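Local coordinates for protein HIAXHD3 (Humicola insolens, PDB 3ZXK) that removes arabinofuranose side chains as an exo-acting family 43 arabinofuranosidase and, with an engineered active site, probably also cleaves xylan chains internally, at residues S6-P11 with T300-P305; Y69-G74 with E334-P339; G363-A368 with F513-K518; I384-V389 with K525-K530. All coordinates share one frame; numbering follows the deposited sequence.

Contact 1 (S6-P11 with T300-P305)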
# COMPACT_ATOMS: atom_id res chain seq x y z
N SER A 6 16.55 5.14 -22.13
CA SER A 6 17.55 5.98 -21.45
C SER A 6 16.96 6.99 -20.47
O SER A 6 17.71 7.65 -19.74
CB SER A 6 18.35 6.74 -22.49
OG SER A 6 17.50 7.70 -23.12
N THR A 7 15.65 7.17 -20.52
CA THR A 7 14.94 8.08 -19.60
C THR A 7 13.72 7.37 -19.03
O THR A 7 13.36 6.26 -19.46
CB THR A 7 14.48 9.36 -20.33
OG1 THR A 7 13.57 9.01 -21.36
CG2 THR A 7 15.67 10.09 -20.97
N PHE A 8 13.11 8.00 -18.03
CA PHE A 8 11.84 7.53 -17.50
C PHE A 8 10.91 8.71 -17.24
O PHE A 8 11.36 9.87 -17.14
CB PHE A 8 12.03 6.77 -16.18
CG PHE A 8 12.38 7.66 -15.02
CD1 PHE A 8 13.71 8.03 -14.80
CD2 PHE A 8 11.39 8.12 -14.14
CE1 PHE A 8 14.05 8.86 -13.73
CE2 PHE A 8 11.73 8.94 -13.07
CZ PHE A 8 13.06 9.31 -12.85
N THR A 9 9.62 8.41 -17.13
CA THR A 9 8.60 9.40 -16.81
C THR A 9 8.01 9.17 -15.42
O THR A 9 7.86 8.03 -14.95
CB THR A 9 7.49 9.42 -17.89
OG1 THR A 9 6.85 8.15 -17.94
CG2 THR A 9 8.09 9.75 -19.26
N ASN A 10 7.69 10.26 -14.75
CA ASN A 10 6.98 10.22 -13.46
C ASN A 10 5.45 10.22 -13.69
O ASN A 10 4.98 10.82 -14.65
CB ASN A 10 7.37 11.44 -12.63
CG ASN A 10 8.70 11.24 -11.91
OD1 ASN A 10 8.88 10.25 -11.20
ND2 ASN A 10 9.60 12.20 -12.06
N PRO A 11 4.66 9.54 -12.82
CA PRO A 11 5.10 8.75 -11.67
C PRO A 11 5.73 7.42 -12.09
O PRO A 11 5.45 6.89 -13.19
CB PRO A 11 3.82 8.55 -10.87
CG PRO A 11 2.76 8.48 -11.93
CD PRO A 11 3.18 9.49 -12.97
N THR A 300 9.04 15.97 -15.26
CA THR A 300 8.19 14.87 -15.74
C THR A 300 9.02 13.69 -16.26
O THR A 300 8.58 12.53 -16.22
CB THR A 300 7.20 15.36 -16.81
OG1 THR A 300 7.94 15.91 -17.89
CG2 THR A 300 6.29 16.44 -16.24
N SER A 301 10.24 13.98 -16.72
CA SER A 301 11.17 12.92 -17.14
C SER A 301 12.59 13.23 -16.74
O SER A 301 13.01 14.39 -16.71
CB SER A 301 11.11 12.67 -18.66
OG SER A 301 11.62 13.78 -19.34
N TYR A 302 13.34 12.17 -16.47
CA TYR A 302 14.73 12.28 -16.10
C TYR A 302 15.53 11.11 -16.68
O TYR A 302 14.94 10.10 -17.09
CB TYR A 302 14.84 12.22 -14.58
CG TYR A 302 14.45 13.47 -13.84
CD1 TYR A 302 15.27 14.61 -13.86
CD2 TYR A 302 13.32 13.48 -13.03
CE1 TYR A 302 14.92 15.76 -13.14
CE2 TYR A 302 12.98 14.61 -12.29
CZ TYR A 302 13.77 15.75 -12.35
OH TYR A 302 13.45 16.87 -11.61
N PRO A 303 16.87 11.22 -16.71
CA PRO A 303 17.68 10.06 -17.11
C PRO A 303 17.43 8.84 -16.21
O PRO A 303 17.16 8.97 -15.01
CB PRO A 303 19.12 10.54 -16.94
CG PRO A 303 19.02 12.05 -17.09
CD PRO A 303 17.71 12.41 -16.42
N ILE A 304 17.55 7.66 -16.79
CA ILE A 304 17.30 6.44 -16.05
C ILE A 304 18.37 6.30 -14.95
O ILE A 304 19.54 6.50 -15.18
CB ILE A 304 17.23 5.21 -17.02
CG1 ILE A 304 16.58 4.01 -16.32
CG2 ILE A 304 18.60 4.91 -17.63
CD1 ILE A 304 15.08 4.15 -16.17
N PRO A 305 17.97 5.97 -13.71
CA PRO A 305 18.99 5.95 -12.64
C PRO A 305 20.03 4.85 -12.78
O PRO A 305 21.15 4.99 -12.28
CB PRO A 305 18.15 5.77 -11.36
CG PRO A 305 16.80 6.37 -11.74
CD PRO A 305 16.60 5.95 -13.18
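T7-T9 and S301-P303 pair as a two-stranded antiparallel ribbon that brings the N-terminus of the chain beside the segment following the last propeller blade. F8 and Y302 form the hydrogen-bonded pair: F8 N donates to Y302 O at 2.9 Å, and Y302 N returns a bond to F8 O at 3.1 Å. The ladder runs on past the strands at both ends. N10 N donates to T300 O at 2.8 Å, and I304 N reaches S6 O at 3.0 Å.

F8 carries the side-chain packing. Its CG sits between the backbone N and the carbonyl carbon (chi1 72°), and the ring lies against the partner strand, with Y302 N over one face. F8 CE1 lies 3.6 Å from Y302 CB, while P303 O approaches the ring edge in plane, 3.4 Å from F8 CE1. P305 CD packs obliquely on the same ring, and I304 CD1 touches F8 CB. V51 and V277, outside the ribbon, also touch F8. An alanine in place of F8 would probably leave Y302 CB and P305 CD without their partner and open a gap against V51 and V277.

N10 adds a polar clamp: its OD1 accepts from V277 N, tying the ribbon to strand 273-282, and its ND2 donates to G299 O, just before T300. T9 and S301 lie on the other, exposed face. Such a ribbon, linking the entering and leaving chain beside the last blade, suits the five-bladed beta-propeller of family 43 glycoside hydrolases.

Contact 2 (Y69-G74 with E334-P339)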
# COMPACT_ATOMS: atom_id res chain seq x y z
N TYR A 69 -7.98 -6.17 14.84
CA TYR A 69 -7.49 -6.42 13.49
C TYR A 69 -8.10 -7.66 12.83
O TYR A 69 -7.90 -7.85 11.64
CB TYR A 69 -5.93 -6.45 13.48
CG TYR A 69 -5.44 -5.06 13.75
CD1 TYR A 69 -5.29 -4.13 12.73
CD2 TYR A 69 -5.24 -4.63 15.08
CE1 TYR A 69 -4.92 -2.82 13.02
CE2 TYR A 69 -4.88 -3.31 15.38
CZ TYR A 69 -4.71 -2.41 14.34
OH TYR A 69 -4.36 -1.12 14.62
N ASP A 70 -8.85 -8.46 13.58
CA ASP A 70 -9.62 -9.59 13.04
C ASP A 70 -11.07 -9.21 12.73
O ASP A 70 -11.86 -10.09 12.37
CB ASP A 70 -9.59 -10.78 14.02
CG ASP A 70 -8.17 -11.29 14.33
OD1 ASP A 70 -7.19 -11.08 13.54
OD2 ASP A 70 -8.03 -11.96 15.38
N LEU A 71 -11.42 -7.91 12.84
CA LEU A 71 -12.76 -7.38 12.52
C LEU A 71 -13.85 -8.25 13.18
O LEU A 71 -14.67 -8.88 12.51
CB LEU A 71 -12.95 -7.25 10.99
CG LEU A 71 -14.16 -6.50 10.44
CD1 LEU A 71 -14.18 -5.03 10.88
CD2 LEU A 71 -14.12 -6.58 8.92
N PRO A 72 -13.83 -8.30 14.52
CA PRO A 72 -14.71 -9.23 15.22
C PRO A 72 -16.17 -8.79 15.31
O PRO A 72 -17.07 -9.63 15.49
CB PRO A 72 -14.11 -9.29 16.63
CG PRO A 72 -13.40 -7.97 16.79
CD PRO A 72 -12.85 -7.67 15.43
N SER A 73 -16.42 -7.49 15.18
CA SER A 73 -17.74 -6.97 15.54
C SER A 73 -18.15 -5.75 14.73
O SER A 73 -18.86 -4.88 15.22
CB SER A 73 -17.81 -6.67 17.04
OG SER A 73 -16.90 -5.63 17.41
N GLY A 74 -17.72 -5.70 13.48
CA GLY A 74 -18.13 -4.63 12.60
C GLY A 74 -17.37 -3.35 12.85
O GLY A 74 -16.35 -3.33 13.54
N GLU A 334 -4.49 -8.16 -0.85
CA GLU A 334 -4.55 -7.94 0.59
C GLU A 334 -5.98 -7.94 1.05
O GLU A 334 -6.86 -7.34 0.41
CB GLU A 334 -3.92 -6.58 0.98
CG GLU A 334 -2.41 -6.44 0.74
CD GLU A 334 -1.89 -5.02 0.65
OE1 GLU A 334 -2.62 -4.03 0.92
OE2 GLU A 334 -0.69 -4.86 0.32
N TRP A 335 -6.23 -8.61 2.17
CA TRP A 335 -7.57 -8.64 2.73
C TRP A 335 -7.88 -7.35 3.46
O TRP A 335 -6.96 -6.69 3.94
CB TRP A 335 -7.65 -9.75 3.75
CG TRP A 335 -7.38 -11.13 3.24
CD1 TRP A 335 -6.21 -11.86 3.36
CD2 TRP A 335 -8.35 -12.02 2.61
NE1 TRP A 335 -6.37 -13.12 2.80
CE2 TRP A 335 -7.64 -13.27 2.33
CE3 TRP A 335 -9.69 -11.89 2.20
CZ2 TRP A 335 -8.26 -14.35 1.73
CZ3 TRP A 335 -10.31 -12.99 1.59
CH2 TRP A 335 -9.60 -14.20 1.36
N ASN A 336 -9.16 -6.98 3.55
CA ASN A 336 -9.61 -5.91 4.45
C ASN A 336 -9.67 -6.48 5.88
O ASN A 336 -10.53 -7.28 6.18
CB ASN A 336 -10.98 -5.40 3.99
CG ASN A 336 -11.62 -4.50 5.03
OD1 ASN A 336 -10.91 -3.79 5.74
ND2 ASN A 336 -12.93 -4.55 5.15
N HIS A 337 -8.72 -6.09 6.74
CA HIS A 337 -8.48 -6.73 8.07
C HIS A 337 -7.99 -8.17 7.91
O HIS A 337 -7.99 -8.69 6.80
CB HIS A 337 -9.71 -6.64 9.00
CG HIS A 337 -10.08 -5.22 9.44
ND1 HIS A 337 -10.50 -4.26 8.59
CD2 HIS A 337 -10.14 -4.66 10.72
CE1 HIS A 337 -10.78 -3.13 9.28
NE2 HIS A 337 -10.59 -3.38 10.58
N ASN A 338 -7.51 -8.79 8.97
CA ASN A 338 -7.06 -10.17 8.88
C ASN A 338 -8.20 -11.07 8.43
O ASN A 338 -9.37 -10.90 8.85
CB ASN A 338 -6.58 -10.70 10.22
CG ASN A 338 -5.27 -10.12 10.64
OD1 ASN A 338 -4.41 -9.77 9.82
ND2 ASN A 338 -5.09 -10.04 11.94
N PRO A 339 -7.88 -12.03 7.57
CA PRO A 339 -8.90 -12.95 7.11
C PRO A 339 -9.25 -14.02 8.16
O PRO A 339 -8.42 -14.31 9.06
CB PRO A 339 -8.23 -13.59 5.88
CG PRO A 339 -6.79 -13.62 6.25
CD PRO A 339 -6.58 -12.30 6.94
O HOH W 1 -10.77 -12.28 10.84
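H337, N338 and L71 bury the most surface where the loop around Y69-L71 of the propeller domain meets the end of strand 334-336. L71 lies across the imidazole of H337: its CD1 stands over the centre of one ring face, 4.0 Å from the centroid, in a CH-pi contact. L71 CB adds a second touch, 3.8 Å from H337 CD2.

The ring is also held at both nitrogens. H337 ND1 donates to N336 OD1 at 2.9 Å, with the acceptor in the ring plane, although the donor stands above the amide plane of N336. On the other nitrogen, NE2 is bonded to A78 N, so the imidazole is fixed in rotation.

N338 supplies the direct polar links. Its backbone N donates to Y69 O at 2.9 Å. From the side chain, ND2 points to D70 OD1 at 2.8 Å in a nearly straight bond (172°), with OD1 in the amide plane and the carboxylate turned 46° from it. The ND2 group also bonds to L63 O, and N338 OD1 pairs with S39 OG. A water bridges the two backbones, donating to D70 O at 2.9 Å and to N338 O at 2.8 Å.

With ND1 donating and NE2 facing a backbone N-H, H337 is probably neutral and protonated on ND1, and the buried interface between propeller and sandwich joins a directional polar network to the apolar packing of L71 on the imidazole.

Contact 3 (G363-A368 with F513-K518)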
# COMPACT_ATOMS: atom_id res chain seq x y z
N GLY A 363 -25.65 -6.97 7.62
CA GLY A 363 -26.22 -6.18 6.51
C GLY A 363 -25.21 -5.17 5.97
O GLY A 363 -25.49 -4.46 5.00
N ASP A 364 -24.03 -5.15 6.57
CA ASP A 364 -23.07 -4.05 6.38
C ASP A 364 -21.80 -4.60 5.73
O ASP A 364 -21.02 -5.27 6.39
CB ASP A 364 -22.77 -3.46 7.77
CG ASP A 364 -21.88 -2.23 7.74
OD1 ASP A 364 -21.34 -1.88 6.67
OD2 ASP A 364 -21.73 -1.60 8.82
N LEU A 365 -21.55 -4.28 4.45
CA LEU A 365 -20.30 -4.70 3.79
C LEU A 365 -19.04 -4.35 4.61
O LEU A 365 -18.09 -5.10 4.64
CB LEU A 365 -20.17 -4.10 2.38
CG LEU A 365 -18.93 -4.52 1.57
CD1 LEU A 365 -18.74 -6.02 1.36
CD2 LEU A 365 -18.96 -3.82 0.22
N PHE A 366 -19.05 -3.21 5.30
CA PHE A 366 -17.84 -2.83 6.06
C PHE A 366 -17.58 -3.71 7.28
O PHE A 366 -16.48 -3.69 7.85
CB PHE A 366 -17.88 -1.36 6.48
CG PHE A 366 -17.95 -0.40 5.34
CD1 PHE A 366 -16.85 -0.24 4.49
CD2 PHE A 366 -19.11 0.32 5.10
CE1 PHE A 366 -16.91 0.66 3.43
CE2 PHE A 366 -19.18 1.23 4.04
CZ PHE A 366 -18.09 1.38 3.21
N ALA A 367 -18.59 -4.47 7.71
CA ALA A 367 -18.41 -5.39 8.82
C ALA A 367 -18.01 -6.78 8.34
O ALA A 367 -17.71 -7.64 9.16
CB ALA A 367 -19.67 -5.46 9.66
N ALA A 368 -18.04 -7.01 7.03
CA ALA A 368 -17.81 -8.38 6.51
C ALA A 368 -16.34 -8.76 6.54
O ALA A 368 -15.53 -8.00 6.01
CB ALA A 368 -18.35 -8.55 5.09
N PHE A 513 -16.03 -9.69 -2.47
CA PHE A 513 -16.60 -9.95 -1.14
C PHE A 513 -17.64 -11.05 -1.21
O PHE A 513 -18.19 -11.35 -2.28
CB PHE A 513 -17.22 -8.68 -0.57
CG PHE A 513 -18.45 -8.18 -1.33
CD1 PHE A 513 -18.30 -7.34 -2.44
CD2 PHE A 513 -19.73 -8.59 -0.96
CE1 PHE A 513 -19.41 -6.89 -3.13
CE2 PHE A 513 -20.84 -8.12 -1.64
CZ PHE A 513 -20.68 -7.30 -2.75
N ASN A 514 -17.95 -11.60 -0.05
CA ASN A 514 -19.01 -12.57 0.08
C ASN A 514 -19.40 -12.61 1.56
O ASN A 514 -18.58 -12.93 2.41
CB ASN A 514 -18.56 -13.94 -0.41
CG ASN A 514 -19.70 -14.94 -0.39
OD1 ASN A 514 -20.87 -14.54 -0.47
ND2 ASN A 514 -19.37 -16.22 -0.30
N PHE A 515 -20.64 -12.22 1.87
CA PHE A 515 -21.14 -12.29 3.24
C PHE A 515 -22.61 -12.68 3.24
O PHE A 515 -23.23 -12.80 2.16
CB PHE A 515 -20.90 -10.98 4.02
CG PHE A 515 -21.64 -9.78 3.48
CD1 PHE A 515 -21.06 -8.98 2.49
CD2 PHE A 515 -22.88 -9.43 3.98
CE1 PHE A 515 -21.73 -7.87 1.98
CE2 PHE A 515 -23.56 -8.32 3.47
CZ PHE A 515 -22.99 -7.53 2.49
N SER A 516 -23.16 -12.91 4.43
CA SER A 516 -24.59 -13.23 4.47
C SER A 516 -25.36 -12.37 5.42
O SER A 516 -24.86 -11.85 6.41
CB SER A 516 -24.87 -14.70 4.78
OG SER A 516 -26.27 -14.98 4.66
N THR A 517 -26.62 -12.15 5.04
CA THR A 517 -27.52 -11.40 5.89
C THR A 517 -28.32 -12.32 6.83
O THR A 517 -28.94 -11.84 7.76
CB THR A 517 -28.47 -10.53 5.07
OG1 THR A 517 -29.25 -11.37 4.22
CG2 THR A 517 -27.65 -9.54 4.20
N LYS A 518 -28.26 -13.63 6.60
CA LYS A 518 -29.08 -14.58 7.35
C LYS A 518 -28.26 -15.57 8.14
O LYS A 518 -28.38 -15.63 9.36
CB LYS A 518 -30.01 -15.35 6.41
CG LYS A 518 -31.14 -14.50 5.89
CD LYS A 518 -32.05 -15.30 4.98
CE LYS A 518 -33.28 -14.50 4.60
NZ LYS A 518 -34.01 -14.05 5.82
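G363 opens the contact at its exposed end, where its CA lies 4.3 Å from T517 CG2 and its carbonyl carbon approaches F515 CE2. At D364 the chain turns: OD1 accepts from F366 N at 3.0 Å, an Asx turn that leads into the 3-10 segment 365-367, while OD2 pairs with T436 OG1.

L365 then delivers the main apolar group. Its CG is anti to the backbone N (chi1 -177°), and its CD1 touches two phenylalanines of strand 509-516. It lies over one face of the F513 ring, 3.5 Å from F513 CG, and meets F515 CE1 at 3.6 Å. Both aromatic side chains cross the leucine at about a right angle. V401 and L427 also touch L365, and Y409 meets the F513 ring.

After the 3-10 turn, A368 points its methyl at the strand, with CB 3.7 Å from F515 CB. The loop is thus laid on the F513 and F515 face of the sheet of the concanavalin A-like sandwich that contains strand 509-516. Across the two segments the attachment is apolar, methyls against rings, so its hold comes from shape and burial, while the D364 bonds shape the loop that presents L365.

Contact 4 (I384-V389 with K525-K530)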
# COMPACT_ATOMS: atom_id res chain seq x y z
N ILE A 384 -11.74 -6.93 -13.65
CA ILE A 384 -12.74 -7.93 -13.99
C ILE A 384 -12.56 -9.19 -13.13
O ILE A 384 -11.50 -9.81 -13.12
CB ILE A 384 -12.66 -8.30 -15.47
CG1 ILE A 384 -12.78 -7.03 -16.33
CG2 ILE A 384 -13.73 -9.35 -15.85
CD1 ILE A 384 -12.71 -7.31 -17.80
N PHE A 385 -13.60 -9.53 -12.38
CA PHE A 385 -13.66 -10.75 -11.59
C PHE A 385 -14.55 -11.77 -12.28
O PHE A 385 -15.64 -11.44 -12.75
CB PHE A 385 -14.23 -10.46 -10.20
CG PHE A 385 -13.30 -9.69 -9.30
CD1 PHE A 385 -12.34 -10.36 -8.51
CD2 PHE A 385 -13.39 -8.30 -9.22
CE1 PHE A 385 -11.52 -9.64 -7.66
CE2 PHE A 385 -12.57 -7.59 -8.36
CZ PHE A 385 -11.64 -8.25 -7.59
N ARG A 386 -14.10 -13.02 -12.31
CA ARG A 386 -14.84 -14.12 -12.90
C ARG A 386 -15.21 -15.08 -11.75
O ARG A 386 -14.32 -15.53 -11.02
CB ARG A 386 -13.98 -14.80 -13.97
CG ARG A 386 -14.69 -15.91 -14.73
CD ARG A 386 -13.71 -16.71 -15.55
NE ARG A 386 -14.39 -17.73 -16.33
CZ ARG A 386 -13.79 -18.47 -17.25
NH1 ARG A 386 -12.50 -18.30 -17.50
NH2 ARG A 386 -14.49 -19.38 -17.91
N LEU A 387 -16.51 -15.33 -11.56
CA LEU A 387 -17.01 -16.10 -10.41
C LEU A 387 -17.92 -17.24 -10.78
O LEU A 387 -18.61 -17.18 -11.81
CB LEU A 387 -17.74 -15.20 -9.40
CG LEU A 387 -16.91 -14.07 -8.80
CD1 LEU A 387 -17.11 -12.79 -9.59
CD2 LEU A 387 -17.31 -13.90 -7.35
N ASP A 388 -17.90 -18.29 -9.96
CA ASP A 388 -18.96 -19.29 -9.95
C ASP A 388 -19.77 -19.10 -8.64
O ASP A 388 -19.22 -19.28 -7.55
CB ASP A 388 -18.34 -20.69 -10.02
CG ASP A 388 -19.35 -21.84 -9.89
OD1 ASP A 388 -20.55 -21.64 -9.57
OD2 ASP A 388 -18.89 -23.00 -10.09
N VAL A 389 -21.04 -18.71 -8.74
CA VAL A 389 -21.80 -18.35 -7.54
C VAL A 389 -22.92 -19.34 -7.20
O VAL A 389 -23.83 -19.03 -6.42
CB VAL A 389 -22.38 -16.91 -7.62
CG1 VAL A 389 -21.26 -15.87 -7.81
CG2 VAL A 389 -23.42 -16.80 -8.71
N LYS A 525 -16.91 -19.21 -5.72
CA LYS A 525 -15.58 -19.49 -6.19
C LYS A 525 -15.16 -18.33 -7.08
O LYS A 525 -15.87 -18.00 -8.05
CB LYS A 525 -15.55 -20.81 -6.99
CG LYS A 525 -14.15 -21.17 -7.54
CD LYS A 525 -14.06 -22.59 -8.10
CE LYS A 525 -14.93 -22.81 -9.32
NZ LYS A 525 -14.75 -24.19 -9.82
N VAL A 526 -14.03 -17.73 -6.77
CA VAL A 526 -13.45 -16.72 -7.63
C VAL A 526 -12.50 -17.42 -8.58
O VAL A 526 -11.48 -17.97 -8.16
CB VAL A 526 -12.72 -15.63 -6.82
CG1 VAL A 526 -12.46 -14.44 -7.70
CG2 VAL A 526 -13.57 -15.21 -5.62
N LYS A 527 -12.86 -17.47 -9.85
CA LYS A 527 -12.05 -18.19 -10.82
C LYS A 527 -10.89 -17.36 -11.30
O LYS A 527 -9.83 -17.90 -11.60
CB LYS A 527 -12.87 -18.63 -12.02
CG LYS A 527 -14.05 -19.52 -11.68
CD LYS A 527 -14.62 -20.02 -13.00
CE LYS A 527 -16.10 -20.25 -12.90
NZ LYS A 527 -16.62 -20.47 -14.28
N GLY A 528 -11.04 -16.05 -11.38
CA GLY A 528 -9.99 -15.25 -11.96
C GLY A 528 -10.20 -13.77 -11.75
O GLY A 528 -11.30 -13.31 -11.46
N PHE A 529 -9.12 -13.03 -11.95
CA PHE A 529 -9.17 -11.57 -11.93
C PHE A 529 -8.23 -11.09 -13.02
O PHE A 529 -7.11 -11.61 -13.19
CB PHE A 529 -8.67 -10.98 -10.60
CG PHE A 529 -8.52 -9.46 -10.65
CD1 PHE A 529 -9.63 -8.61 -10.47
CD2 PHE A 529 -7.30 -8.89 -10.98
CE1 PHE A 529 -9.48 -7.20 -10.53
CE2 PHE A 529 -7.17 -7.49 -11.06
CZ PHE A 529 -8.25 -6.65 -10.86
N LYS A 530 -8.63 -10.03 -13.72
CA LYS A 530 -7.75 -9.37 -14.69
C LYS A 530 -7.94 -7.86 -14.59
O LYS A 530 -9.08 -7.40 -14.54
CB LYS A 530 -8.11 -9.85 -16.13
CG LYS A 530 -7.33 -9.14 -17.23
CD LYS A 530 -5.92 -9.71 -17.34
CE LYS A 530 -5.18 -9.22 -18.59
NZ LYS A 530 -4.97 -7.73 -18.54
O HOH W 2 -16.81 -23.78 -11.58
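F385 and F529 make the tight side of this antiparallel strand pair. The edge of F529 meets the face of F385, with F529 CD1 over the centre of the F385 ring, 3.5 Å from F385 CZ, and the planes 56° apart. V526 CG1 comes to the edge of the same ring, and V526 CG2 packs on L387 CD2 at 4.3 Å. V512 of the other sheet touches F385, L387 and V526, so this is the inward face of the concanavalin A-like beta sandwich; W333 also touches F385. An alanine in place of F385 would probably leave F529 CD1 without the ring face it rests on and open a gap beside V512 and W333.

Midway the ladder is interrupted by a classic beta bulge: K527 and G528 both face R386. R386 O accepts K527 N at 2.7 Å and, weakly, G528 N. The register shifts by one residue, and D388 N still bonds to K525 O at 2.8 Å.

The face carrying I384, R386, D388 and K525 is looser and more polar. The bulge turns K527 toward the partner strand, its CE 3.7 Å from D388 CB. R386 NE and K527 NZ are 4.1 Å apart, a like-charge approach probably eased by D456, whose OD1 forms salt bridges with both. D388 OD2, also paired with R390, lies beyond salt-bridge range of K525 NZ, and a water bridges them, donating to the carboxylate and accepting from the lysine.

How the contacts relate
Contacts 2 and 3 adjoin, their centres 12 Å apart: G74 CA lies 3.4 Å from A367 CB, and L71 CD2 is 3.5 Å from A368 O. The propeller loop thus touches both the end of strand 334-336 and the loop of contact 3, which reach the same sheet. Contact 4 belongs to the facing sheet of the sandwich; its nearest atoms are about 6 Å from contact 3. Contact 1 is remote, its centre 36 to 44 Å from the others. At contact 2 the Y69 side chain lies about 13 Å from a bound xylose; F469 and W502 of the sandwich join propeller residues such as W84 in lining that glycan pocket.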